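Local coordinates for WYL1 (Ruminococcus sp., PDB 6OAW), which modulates the Type VI-D CRISPR-Cas system as a WYL-domain accessory protein, at the interface of chains A and B. Coordinates in Å, arbitrary orientation; residue numbers count along the deposited sequence, not the author numbering. Chains: chain A/B, WYL1.

The interface of chains A and B. Residues chain A 361-362, 364-366; chain B 383, 386-387.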
# COMPACT_ATOMS: atom_id res chain seq x y z
N GLY A 361 18.15 9.24 16.17
CA GLY A 361 19.03 9.49 17.31
C GLY A 361 18.21 10.01 18.49
O GLY A 361 17.15 9.42 18.83
N LYS A 362 18.68 11.08 19.12
CA LYS A 362 18.13 11.56 20.41
C LYS A 362 16.74 12.19 20.20
O LYS A 362 16.06 12.40 21.19
CB LYS A 362 19.09 12.58 21.02
CG LYS A 362 19.12 13.91 20.31
CD LYS A 362 19.42 15.07 21.21
CE LYS A 362 19.68 16.33 20.42
NZ LYS A 362 20.15 17.40 21.32
N GLY A 364 14.29 10.67 18.56
CA GLY A 364 13.33 9.54 18.55
C GLY A 364 13.94 8.32 19.23
O GLY A 364 14.51 7.50 18.53
N VAL A 365 13.92 8.28 20.56
CA VAL A 365 14.65 7.26 21.35
C VAL A 365 13.68 6.12 21.64
O VAL A 365 12.71 6.37 22.39
CB VAL A 365 15.18 7.86 22.67
CG1 VAL A 365 15.97 6.84 23.46
CG2 VAL A 365 15.98 9.14 22.45
N ILE A 366 13.92 4.92 21.10
CA ILE A 366 13.07 3.74 21.40
C ILE A 366 13.44 3.21 22.78
O ILE A 366 14.51 2.63 22.90
CB ILE A 366 13.15 2.64 20.32
CG1 ILE A 366 12.97 3.23 18.92
CG2 ILE A 366 12.12 1.56 20.63
CD1 ILE A 366 13.10 2.19 17.79
N GLY B 383 22.92 10.68 19.88
CA GLY B 383 22.03 9.50 19.94
C GLY B 383 22.50 8.52 20.99
O GLY B 383 21.68 8.12 21.86
N ALA B 386 21.86 9.75 24.41
CA ALA B 386 20.42 9.60 24.73
C ALA B 386 20.14 8.16 25.18
O ALA B 386 19.53 7.97 26.24
CB ALA B 386 19.58 10.04 23.56
N TYR B 387 20.61 7.16 24.43
CA TYR B 387 20.37 5.74 24.77
C TYR B 387 21.09 5.38 26.08
O TYR B 387 20.44 4.72 26.95
CB TYR B 387 20.71 4.82 23.61
CG TYR B 387 19.63 4.80 22.57
CD1 TYR B 387 18.52 3.98 22.73
CD2 TYR B 387 19.71 5.59 21.43
CE1 TYR B 387 17.51 3.97 21.79
CE2 TYR B 387 18.71 5.57 20.48
CZ TYR B 387 17.59 4.78 20.68
OH TYR B 387 16.59 4.75 19.77
O HOH W 1 16.92 6.44 17.53
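B:Tyr387 reaches across to the start of an A-chain strand and brings its phenol oxygen OH up to the backbone amide of A:Ile366, the two side chains side by side and pointing the same way. The amide N of A:Ile366 donates a nearly straight hydrogen bond to that OH, 3.0 Å long and 161° at the hydrogen. A water lying at the ring edge, in its plane, continues the polar path: its oxygen sits 2.8 Å from B:Tyr387 OH. The same water oxygen also bridges to the carbonyl O of A:Gly364 and, at a longer 3.3 Å, to the carbonyl O of A:Gly361. One phenol oxygen is thus tied to the strand directly, and through the water to the first strand residue and to the 3-10 helix before it, which probably helps fix the ring end.

Apolar packing covers the ring from one side. Methyl CG1 of A:Val365 rests over the tyrosine face, 3.8 Å from the ring centroid and displaced toward the rim, the two side chains running past each other in opposite directions. With CG1 anti to the backbone N (chi1 -178°), the other methyl, CG2, is left to meet B:Ala386 CB at 3.9 Å. That same alanine methyl packs against A:Lys362 CB at 3.6 Å, a contact at the root of the lysine side chain. Beyond it, A:Gly361 CA and B:Gly383 CA approach to 4.0 Å; the lack of side chains on the two glycines probably lets the backbones come this near.

A leucine in place of B:Tyr387 would probably leave the A:Ile366 amide without its phenol partner and cost the bridging water one of its holds.

In the fold, the C-terminal helix 370-389 of chain B lies against the 3-10 helix 361-363 and strand 364-368 of chain A, and a two-fold axis repeats the patch with the chains exchanged, consistent with a symmetric dimer.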